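Local structure of fructokinase (Vibrio cholerae serotype O1, 5EYN) at residues A[144-149]-A[187-192]; A[154-159]-A[194-199]; A[218-223]-A[229-234]; A[240-245]-A[290-295]. The protein probably catalyses the ATP-dependent phosphorylation of fructose, as a fructokinase of the PfkB carbohydrate kinase family. All blocks are in the same frame, centred on the assembly; numbering follows the deposited sequence.

Overall arrangement
All four contacts are apolar packing and their touching residues are buried, except that Leu-196 of contact 2 is partly open. Contacts 1 and 2 each pair one of the consecutive helices 151-165 and 186-194 with a loop next to the other, and they touch, their centres being 10 Å apart. Contacts 3 and 4 hold adjacent antiparallel strands, joined by probable backbone hydrogen bonds from Ala-243 N to Val-231 O and from Leu-241 N to Val-233 O, both 2.8 Å. Their helices cover opposite faces of the nine-stranded sheet. Contacts 3 and 4 set helix residues on inward-facing strand residues, whereas contacts 1 and 2 join a helix to a loop or turn through one leucine.

Contact 1 (A[144-149]-A[187-192]); sequences IALANQ and QATVMR
Leu-146 and Thr-189 meet because each turns a carbon arm into the gap: Leu-146 swings CG to the side of its own backbone N (chi1 -50°), whereas Thr-189 sets CG2 opposite its N and leaves OG1 beside it (chi1 -59°). The methyl CG2 of Thr-189 therefore rests on CB of Leu-146 at 3.8 Å and lies 3.9 Å from the carbonyl O of Leu-146. Farther out, the extended leucine (chi2 179°) carries CD1 of Leu-146 alongside the helix backbone, 4.2 Å from O of Thr-189 and 4.5 Å from CA of Val-190. The split of threonine's branches is also a split of chemistry, since OG1 bonds back to the carbonyl of Glu-185 one helical turn earlier, and the methyl alone is presented to the loop. In that loop Ala-147 N donates to Ile-144 O at 3.0 Å, a tight bend from which Leu-146 projects. Ile-144, at the other end of the bend, belongs to the fructose pocket, but the sugar is about 12 Å from the side chain of Leu-146. The contact joins the loop leaving strand 138-142, in the central sheet of this ribokinase-type alpha/beta fold, to helix 186-194, the crossover helix between strands 168-172 and 199-203; helix 151-165 adds Thr-155 against Leu-146 and Phe-156 against Thr-189, and Phe-171 of strand 168-172 touches both Leu-146 and Val-190.

Contact 2 (A[154-159]-A[194-199]); sequences STFAAI and VGLADV
A helical run carrying Phe-156 and Ile-159 faces a type I beta turn, Val-194 to Ala-197, in which Leu-196 is the residue that touches; Leu-196 and Ile-159 bring their CA atoms closest, at 7.5 Å, and the turn's own bond from Ala-197 N to Val-194 O is weak at 3.4 Å. Leu-196 points its CB toward the helix, and its CD1 enters the angle between the two helix side chains. CD1 of Leu-196 approaches the Phe-156 ring at its edge, near the ring plane, 3.7 Å from CD1 and 3.9 Å from CE1 of the phenylalanine, so it is a side-on apolar contact and not a CH-pi one over the face. The same methyl, CD1 of Leu-196, also lies 3.8 Å from CG2 of Ile-159, and that CG2 is equally near CB of Leu-196. Ile-159 offers this short branch because CG2 stands opposite the backbone N (chi1 -69°). Both helix side chains cross the leucine at about a right angle. The phenyl ring also makes a cation-pi interaction with Arg-192 of helix 186-194, which gives the aromatic a second neighbour of quite different chemistry. The turn ends helix 186-194 and leads into strand 199-203, completing a beta-alpha-beta crossover from strand 168-172; helix 151-165 lies alongside, with Ile-159 reaching down to Val-169 and Leu-139 of the sheet and Lys-163 bonding to the carbonyl of Leu-196.

Contact 3 (A[218-223]-A[229-234]); sequences EGLQAI and PLVVVT. With ADP (adenosine-5'-diphosphate), chain E.
Leu-220 pushes its CD2 methyl into the notch between two valines of the strand, 4.0 Å from CG1 of Val-231 and 4.2 Å from CG2 of Val-233. The valines stand two apart on the strand, so both point to the helix side and leave a shallow dip between them that one methyl can occupy. Although the CB of Leu-220 is not aimed at the strand, its CD2 branch comes nearer than that direction suggests; the side chain slides past Val-231 in the opposite direction. Ile-223 instead reaches tip to tip with Val-231, CD1 of Ile-223 lying 4.1 Å from CG2 of Val-231. Its CG1 stands between backbone N and carbonyl carbon (chi1 62°), from where the extended chain puts CD1 on that valine. Val-231 is thereby shared, CG1 going to leucine and CG2 to isoleucine. The pair belongs to the parallel beta-alpha-beta connection from strand 199-203, whose chain passes through helices 204-211 and 216-222 before returning as strand 230-234 in the Rossmann-like core of the ribokinase clan. Phe-202 of the neighbouring strand extends the same apolar surface, touching both Ile-223 and Val-231, and Leu-207 does so at Val-233. Where the strand ends, Thr-234 belongs to the ADP pocket: the ribose O3' of ADP lies 3.3 Å from CB of Thr-234 and 3.4 Å from its CG2, while OG1 makes a weak hydrogen bond to the carbonyl of Phe-202.

Contact 4 (A[240-245]-A[290-295]); sequences ALVATP and DAVKWA
Val-292, which loses 55 Å² to the contact, is the helix residue that meets both strand residues, Val-242 (33 Å²) and Ala-240 (17 Å²). Its CB points toward the strand and its two methyls fork there. CG2 of Val-292 lies 3.7 Å from CG2 of Val-242, and CG1 of Val-292 is almost as near that same atom at 3.8 Å, so a single methyl of the strand valine fits into the fork. The two valines reach toward each other tip to tip. In Val-242 the touching branch is CG2, which lies opposite the carbonyl carbon, while CG1 stands opposite the backbone N (chi1 -179°). The third member, Ala-240, has only CB to offer, and this sits 4.1 Å from CG1 of Val-292; the helix comes nearest the strand here, CA of Ala-240 and CA of Val-292 being 7.6 Å apart. One helix methyl therefore bridges two strand positions on the same face of the sheet, since Leu-241 between them points away. Ala-240 also lies near the nucleotide, its side chain about 5 Å from the bound ADP, beside Gly-239 and Asn-296, both of which bind ADP. The packing lays helix 285-302 against strand 240-244 close to the nucleotide site, covering one face of the antiparallel edge of the nine-stranded sheet. Strands 230-234 and 247-251 flank strand 240-244, both antiparallel to it; Val-251 of strand 247-251 touches both valines, while helix 264-278 runs alongside, placing Phe-268 against Ala-240 and Leu-272 against Ala-291.

Contact 1 (A[144-149]-A[187-192])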
# COMPACT_ATOMS: atom_id res chain seq x y z
N ILE A 144 -10.83 13.10 -5.93
CA ILE A 144 -10.01 12.64 -4.84
C ILE A 144 -9.32 13.85 -4.18
O ILE A 144 -9.10 13.85 -2.97
CB ILE A 144 -9.01 11.56 -5.28
CG1 ILE A 144 -9.72 10.21 -5.27
CG2 ILE A 144 -7.77 11.51 -4.38
CD1 ILE A 144 -8.85 9.05 -5.70
N ALA A 145 -9.01 14.88 -4.95
CA ALA A 145 -8.37 16.06 -4.39
C ALA A 145 -9.28 16.78 -3.40
O ALA A 145 -8.80 17.53 -2.57
CB ALA A 145 -7.96 17.00 -5.51
N LEU A 146 -10.57 16.52 -3.50
CA LEU A 146 -11.57 17.12 -2.63
C LEU A 146 -11.98 16.20 -1.50
O LEU A 146 -12.84 16.54 -0.72
CB LEU A 146 -12.82 17.42 -3.45
CG LEU A 146 -12.58 18.18 -4.75
CD1 LEU A 146 -13.89 18.41 -5.48
CD2 LEU A 146 -11.86 19.51 -4.49
N ALA A 147 -11.38 15.01 -1.39
CA ALA A 147 -11.92 14.03 -0.46
C ALA A 147 -11.73 14.39 1.00
O ALA A 147 -12.63 14.16 1.80
CB ALA A 147 -11.35 12.63 -0.75
N ASN A 148 -10.54 14.89 1.36
CA ASN A 148 -10.25 15.20 2.75
C ASN A 148 -9.47 16.49 2.84
O ASN A 148 -8.90 16.94 1.86
CB ASN A 148 -9.43 14.09 3.40
CG ASN A 148 -10.11 12.75 3.30
OD1 ASN A 148 -11.03 12.44 4.07
ND2 ASN A 148 -9.67 11.95 2.37
N GLN A 149 -9.48 17.09 4.02
CA GLN A 149 -8.65 18.25 4.27
C GLN A 149 -7.24 17.83 4.61
O GLN A 149 -7.04 16.76 5.18
CB GLN A 149 -9.21 19.03 5.46
CG GLN A 149 -10.62 19.52 5.26
CD GLN A 149 -10.74 20.59 4.19
OE1 GLN A 149 -9.74 21.00 3.57
NE2 GLN A 149 -11.95 21.01 3.92
N GLN A 187 -21.20 14.04 -2.21
CA GLN A 187 -22.09 14.59 -3.21
C GLN A 187 -22.04 16.11 -3.23
O GLN A 187 -21.85 16.71 -4.28
CB GLN A 187 -23.53 14.13 -3.00
CG GLN A 187 -24.48 14.56 -4.12
CD GLN A 187 -25.91 14.15 -3.85
OE1 GLN A 187 -26.35 14.14 -2.71
NE2 GLN A 187 -26.63 13.82 -4.91
N ALA A 188 -22.20 16.72 -2.07
CA ALA A 188 -22.23 18.18 -2.01
C ALA A 188 -20.89 18.80 -2.38
O ALA A 188 -20.83 19.85 -3.02
CB ALA A 188 -22.63 18.62 -0.62
N THR A 189 -19.80 18.18 -1.95
CA THR A 189 -18.48 18.74 -2.21
C THR A 189 -18.16 18.67 -3.71
O THR A 189 -17.69 19.63 -4.32
CB THR A 189 -17.41 17.99 -1.41
OG1 THR A 189 -17.69 18.09 -0.02
CG2 THR A 189 -16.04 18.56 -1.68
N VAL A 190 -18.47 17.53 -4.32
CA VAL A 190 -18.25 17.37 -5.75
C VAL A 190 -19.13 18.35 -6.53
O VAL A 190 -18.65 18.99 -7.47
CB VAL A 190 -18.52 15.91 -6.17
CG1 VAL A 190 -18.63 15.79 -7.68
CG2 VAL A 190 -17.43 15.00 -5.61
N MET A 191 -20.39 18.52 -6.13
CA MET A 191 -21.24 19.42 -6.89
C MET A 191 -20.81 20.88 -6.73
O MET A 191 -21.02 21.67 -7.64
CB MET A 191 -22.71 19.23 -6.52
CG MET A 191 -23.24 17.87 -6.96
SD MET A 191 -22.92 17.45 -8.69
CE MET A 191 -24.06 18.54 -9.50
N ARG A 192 -20.20 21.23 -5.60
CA ARG A 192 -19.61 22.56 -5.46
C ARG A 192 -18.54 22.79 -6.52
O ARG A 192 -18.48 23.86 -7.12
CB ARG A 192 -19.03 22.73 -4.05
CG ARG A 192 -18.42 24.10 -3.78
CD ARG A 192 -17.75 24.15 -2.41
NE ARG A 192 -16.85 25.28 -2.30
CZ ARG A 192 -15.92 25.43 -1.38
NH1 ARG A 192 -15.75 24.51 -0.44
NH2 ARG A 192 -15.15 26.51 -1.39

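Contact 2 (A[154-159]-A[194-199])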
# COMPACT_ATOMS: atom_id res chain seq x y z
N SER A 154 -7.50 23.34 -0.09
CA SER A 154 -6.40 23.84 -0.92
C SER A 154 -6.77 23.81 -2.40
O SER A 154 -6.44 24.72 -3.15
CB SER A 154 -5.12 23.03 -0.70
OG SER A 154 -4.65 23.18 0.62
N THR A 155 -7.47 22.77 -2.81
CA THR A 155 -7.82 22.59 -4.19
C THR A 155 -8.91 23.57 -4.58
O THR A 155 -8.88 24.17 -5.64
CB THR A 155 -8.24 21.13 -4.45
OG1 THR A 155 -7.13 20.27 -4.18
CG2 THR A 155 -8.67 20.96 -5.86
N PHE A 156 -9.89 23.77 -3.70
CA PHE A 156 -10.87 24.82 -3.98
C PHE A 156 -10.22 26.21 -4.09
O PHE A 156 -10.64 27.03 -4.91
CB PHE A 156 -12.00 24.84 -2.94
CG PHE A 156 -13.07 23.83 -3.20
CD1 PHE A 156 -13.86 23.92 -4.33
CD2 PHE A 156 -13.33 22.82 -2.29
CE1 PHE A 156 -14.86 22.99 -4.56
CE2 PHE A 156 -14.33 21.90 -2.52
CZ PHE A 156 -15.09 21.99 -3.65
N ALA A 157 -9.19 26.47 -3.29
CA ALA A 157 -8.48 27.74 -3.40
C ALA A 157 -7.76 27.82 -4.73
O ALA A 157 -7.77 28.86 -5.38
CB ALA A 157 -7.50 27.92 -2.24
N ALA A 158 -7.14 26.72 -5.16
CA ALA A 158 -6.47 26.71 -6.45
C ALA A 158 -7.45 27.00 -7.57
O ALA A 158 -7.17 27.78 -8.46
CB ALA A 158 -5.79 25.38 -6.69
N ILE A 159 -8.63 26.39 -7.51
CA ILE A 159 -9.67 26.66 -8.50
C ILE A 159 -10.06 28.14 -8.49
O ILE A 159 -10.12 28.76 -9.56
CB ILE A 159 -10.89 25.78 -8.24
CG1 ILE A 159 -10.56 24.30 -8.54
CG2 ILE A 159 -12.05 26.22 -9.07
CD1 ILE A 159 -11.60 23.35 -8.02
N VAL A 194 -18.33 21.13 -9.43
CA VAL A 194 -19.02 21.17 -10.71
C VAL A 194 -19.47 22.61 -11.03
O VAL A 194 -19.39 23.05 -12.18
CB VAL A 194 -20.22 20.21 -10.72
CG1 VAL A 194 -21.11 20.43 -11.93
CG2 VAL A 194 -19.74 18.76 -10.69
N GLY A 195 -19.93 23.32 -10.01
CA GLY A 195 -20.37 24.69 -10.17
C GLY A 195 -19.28 25.71 -10.45
O GLY A 195 -19.58 26.85 -10.81
N LEU A 196 -18.02 25.30 -10.32
CA LEU A 196 -16.90 26.22 -10.56
C LEU A 196 -16.25 25.99 -11.92
O LEU A 196 -15.44 26.80 -12.38
CB LEU A 196 -15.84 26.03 -9.48
CG LEU A 196 -16.29 26.42 -8.07
CD1 LEU A 196 -15.30 25.94 -7.03
CD2 LEU A 196 -16.47 27.93 -7.96
N ALA A 197 -16.59 24.90 -12.60
CA ALA A 197 -15.82 24.45 -13.74
C ALA A 197 -16.34 25.01 -15.06
O ALA A 197 -17.53 25.26 -15.23
CB ALA A 197 -15.81 22.93 -13.77
N ASP A 198 -15.42 25.22 -15.99
CA ASP A 198 -15.75 25.50 -17.38
C ASP A 198 -16.11 24.25 -18.16
O ASP A 198 -16.96 24.29 -19.05
CB ASP A 198 -14.57 26.19 -18.04
CG ASP A 198 -14.29 27.53 -17.44
OD1 ASP A 198 -15.04 28.48 -17.79
OD2 ASP A 198 -13.34 27.65 -16.64
N VAL A 199 -15.43 23.16 -17.83
CA VAL A 199 -15.63 21.87 -18.49
C VAL A 199 -15.81 20.81 -17.42
O VAL A 199 -15.01 20.75 -16.48
CB VAL A 199 -14.39 21.50 -19.33
CG1 VAL A 199 -14.54 20.13 -19.98
CG2 VAL A 199 -14.12 22.54 -20.39

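Contact 3 (A[218-223]-A[229-234])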
# COMPACT_ATOMS: atom_id res chain seq x y z
N GLU A 218 -32.22 13.08 -17.69
CA GLU A 218 -32.60 13.64 -16.41
C GLU A 218 -31.40 14.23 -15.67
O GLU A 218 -31.51 15.27 -15.03
CB GLU A 218 -33.28 12.57 -15.54
CG GLU A 218 -34.59 12.06 -16.12
CD GLU A 218 -35.70 13.09 -16.04
OE1 GLU A 218 -35.53 14.09 -15.31
OE2 GLU A 218 -36.74 12.91 -16.71
N GLY A 219 -30.24 13.58 -15.77
CA GLY A 219 -29.05 14.11 -15.15
C GLY A 219 -28.64 15.46 -15.73
O GLY A 219 -28.27 16.38 -15.00
N LEU A 220 -28.71 15.59 -17.05
CA LEU A 220 -28.35 16.85 -17.69
C LEU A 220 -29.33 17.96 -17.29
O LEU A 220 -28.94 19.11 -17.09
CB LEU A 220 -28.31 16.69 -19.21
CG LEU A 220 -27.14 15.86 -19.73
CD1 LEU A 220 -27.27 15.64 -21.22
CD2 LEU A 220 -25.80 16.53 -19.41
N GLN A 221 -30.61 17.62 -17.19
CA GLN A 221 -31.59 18.62 -16.77
C GLN A 221 -31.29 19.09 -15.34
O GLN A 221 -31.42 20.26 -15.02
CB GLN A 221 -33.01 18.06 -16.87
CG GLN A 221 -33.47 17.81 -18.30
CD GLN A 221 -34.80 17.06 -18.36
OE1 GLN A 221 -35.23 16.46 -17.37
NE2 GLN A 221 -35.44 17.09 -19.52
N ALA A 222 -30.86 18.15 -14.50
CA ALA A 222 -30.61 18.46 -13.10
C ALA A 222 -29.43 19.41 -12.91
O ALA A 222 -29.35 20.09 -11.89
CB ALA A 222 -30.38 17.17 -12.31
N ILE A 223 -28.52 19.46 -13.87
CA ILE A 223 -27.39 20.38 -13.75
C ILE A 223 -27.52 21.60 -14.65
O ILE A 223 -26.59 22.40 -14.76
CB ILE A 223 -26.03 19.66 -14.01
CG1 ILE A 223 -25.95 19.11 -15.44
CG2 ILE A 223 -25.81 18.56 -12.98
CD1 ILE A 223 -24.58 18.50 -15.79
N PRO A 229 -20.36 25.59 -19.26
CA PRO A 229 -20.12 25.84 -20.68
C PRO A 229 -20.00 24.55 -21.51
O PRO A 229 -20.55 24.49 -22.60
CB PRO A 229 -18.81 26.62 -20.67
CG PRO A 229 -18.81 27.31 -19.36
CD PRO A 229 -19.42 26.33 -18.41
N LEU A 230 -19.32 23.55 -20.98
CA LEU A 230 -19.15 22.30 -21.69
C LEU A 230 -19.25 21.13 -20.73
O LEU A 230 -18.48 21.03 -19.79
CB LEU A 230 -17.80 22.26 -22.39
CG LEU A 230 -17.39 20.93 -23.03
CD1 LEU A 230 -18.43 20.45 -24.06
CD2 LEU A 230 -16.03 21.06 -23.68
N VAL A 231 -20.20 20.24 -21.00
CA VAL A 231 -20.35 19.00 -20.26
C VAL A 231 -20.16 17.87 -21.26
O VAL A 231 -20.74 17.88 -22.35
CB VAL A 231 -21.73 18.88 -19.59
CG1 VAL A 231 -21.95 17.48 -19.05
CG2 VAL A 231 -21.88 19.89 -18.47
N VAL A 232 -19.35 16.90 -20.88
CA VAL A 232 -19.17 15.72 -21.69
C VAL A 232 -19.53 14.53 -20.82
O VAL A 232 -19.09 14.44 -19.68
CB VAL A 232 -17.73 15.61 -22.18
CG1 VAL A 232 -17.56 14.34 -23.00
CG2 VAL A 232 -17.36 16.82 -22.98
N VAL A 233 -20.36 13.64 -21.34
CA VAL A 233 -20.73 12.43 -20.64
C VAL A 233 -20.19 11.27 -21.46
O VAL A 233 -20.63 11.05 -22.60
CB VAL A 233 -22.26 12.27 -20.49
CG1 VAL A 233 -22.58 11.05 -19.64
CG2 VAL A 233 -22.87 13.53 -19.90
N THR A 234 -19.24 10.53 -20.91
CA THR A 234 -18.69 9.40 -21.63
C THR A 234 -19.65 8.22 -21.58
O THR A 234 -20.33 7.98 -20.57
CB THR A 234 -17.29 9.01 -21.12
OG1 THR A 234 -17.36 8.72 -19.72
CG2 THR A 234 -16.31 10.16 -21.35
PB ADP E . -12.22 4.76 -17.57
O1B ADP E . -10.82 5.30 -17.45
O2B ADP E . -13.06 5.20 -16.40
O3B ADP E . -12.15 3.26 -17.62
PA ADP E . -14.15 4.71 -19.58
O1A ADP E . -13.86 3.22 -19.62
O2A ADP E . -15.29 4.92 -18.62
O3A ADP E . -12.85 5.32 -18.93
O5' ADP E . -14.59 5.30 -21.01
C5' ADP E . -14.21 6.57 -21.41
C4' ADP E . -13.96 6.73 -22.89
O4' ADP E . -13.04 5.76 -23.34
C3' ADP E . -15.15 6.64 -23.78
O3' ADP E . -15.82 7.86 -23.85
C2' ADP E . -14.53 6.28 -25.06
O2' ADP E . -13.93 7.35 -25.70
C1' ADP E . -13.45 5.37 -24.62
N9 ADP E . -13.82 3.99 -24.56
C8 ADP E . -14.10 3.24 -23.48
N7 ADP E . -14.37 2.00 -23.83
C5 ADP E . -14.28 1.90 -25.16
C6 ADP E . -14.43 0.89 -26.09
N6 ADP E . -14.80 -0.43 -25.69
N1 ADP E . -14.25 1.15 -27.38
C2 ADP E . -13.91 2.37 -27.83
N3 ADP E . -13.75 3.40 -26.96
C4 ADP E . -13.92 3.17 -25.65

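Contact 4 (A[240-245]-A[290-295])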
# COMPACT_ATOMS: atom_id res chain seq x y z
N ALA A 240 -19.21 9.65 -26.61
CA ALA A 240 -19.48 10.69 -25.63
C ALA A 240 -20.62 11.58 -26.08
O ALA A 240 -20.77 11.87 -27.27
CB ALA A 240 -18.25 11.52 -25.40
N LEU A 241 -21.44 11.99 -25.12
CA LEU A 241 -22.46 12.99 -25.34
C LEU A 241 -21.86 14.34 -24.99
O LEU A 241 -21.30 14.52 -23.91
CB LEU A 241 -23.69 12.70 -24.48
CG LEU A 241 -24.87 13.65 -24.73
CD1 LEU A 241 -26.17 13.04 -24.25
CD2 LEU A 241 -24.68 14.98 -24.03
N VAL A 242 -21.98 15.28 -25.91
CA VAL A 242 -21.41 16.61 -25.75
C VAL A 242 -22.56 17.60 -25.57
O VAL A 242 -23.43 17.69 -26.42
CB VAL A 242 -20.59 16.99 -26.99
CG1 VAL A 242 -19.97 18.36 -26.81
CG2 VAL A 242 -19.51 15.94 -27.26
N ALA A 243 -22.57 18.27 -24.43
CA ALA A 243 -23.65 19.19 -24.10
C ALA A 243 -23.09 20.59 -23.89
O ALA A 243 -22.28 20.83 -23.00
CB ALA A 243 -24.40 18.73 -22.85
N THR A 244 -23.54 21.50 -24.75
CA THR A 244 -23.19 22.91 -24.67
C THR A 244 -24.51 23.66 -24.68
O THR A 244 -25.55 23.05 -24.85
CB THR A 244 -22.31 23.31 -25.85
OG1 THR A 244 -22.97 22.95 -27.06
CG2 THR A 244 -20.97 22.60 -25.75
N PRO A 245 -24.50 24.98 -24.48
CA PRO A 245 -25.81 25.64 -24.39
C PRO A 245 -26.69 25.41 -25.63
O PRO A 245 -26.30 25.63 -26.77
CB PRO A 245 -25.44 27.12 -24.23
CG PRO A 245 -24.12 27.07 -23.53
CD PRO A 245 -23.40 25.88 -24.10
N ASP A 290 -14.20 18.51 -32.45
CA ASP A 290 -12.92 17.91 -32.85
C ASP A 290 -12.13 17.42 -31.62
O ASP A 290 -11.52 16.35 -31.65
CB ASP A 290 -12.10 18.92 -33.64
CG ASP A 290 -10.69 18.44 -33.92
OD1 ASP A 290 -10.52 17.73 -34.92
OD2 ASP A 290 -9.77 18.77 -33.16
N ALA A 291 -12.15 18.20 -30.54
CA ALA A 291 -11.44 17.80 -29.32
C ALA A 291 -12.02 16.52 -28.75
O ALA A 291 -11.27 15.67 -28.26
CB ALA A 291 -11.48 18.91 -28.28
N VAL A 292 -13.34 16.35 -28.86
CA VAL A 292 -14.00 15.14 -28.39
C VAL A 292 -13.69 13.96 -29.31
O VAL A 292 -13.57 12.83 -28.85
CB VAL A 292 -15.52 15.35 -28.24
CG1 VAL A 292 -16.24 14.06 -27.88
CG2 VAL A 292 -15.79 16.38 -27.16
N LYS A 293 -13.53 14.21 -30.60
CA LYS A 293 -13.10 13.14 -31.50
C LYS A 293 -11.72 12.63 -31.08
O LYS A 293 -11.49 11.42 -31.03
CB LYS A 293 -13.08 13.67 -32.94
CG LYS A 293 -12.55 12.70 -33.97
CD LYS A 293 -12.63 13.30 -35.39
CE LYS A 293 -12.19 12.30 -36.46
NZ LYS A 293 -12.33 12.86 -37.83
N TRP A 294 -10.81 13.54 -30.79
CA TRP A 294 -9.50 13.15 -30.27
C TRP A 294 -9.65 12.40 -28.95
O TRP A 294 -9.00 11.38 -28.73
CB TRP A 294 -8.62 14.38 -30.04
CG TRP A 294 -7.93 14.90 -31.28
CD1 TRP A 294 -8.51 15.20 -32.49
CD2 TRP A 294 -6.54 15.19 -31.42
NE1 TRP A 294 -7.56 15.64 -33.37
CE2 TRP A 294 -6.34 15.65 -32.74
CE3 TRP A 294 -5.44 15.11 -30.56
CZ2 TRP A 294 -5.09 16.02 -33.22
CZ3 TRP A 294 -4.20 15.46 -31.03
CH2 TRP A 294 -4.03 15.92 -32.35
N ALA A 295 -10.48 12.93 -28.05
CA ALA A 295 -10.71 12.31 -26.75
C ALA A 295 -11.16 10.86 -26.89
O ALA A 295 -10.65 9.96 -26.21
CB ALA A 295 -11.76 13.11 -25.98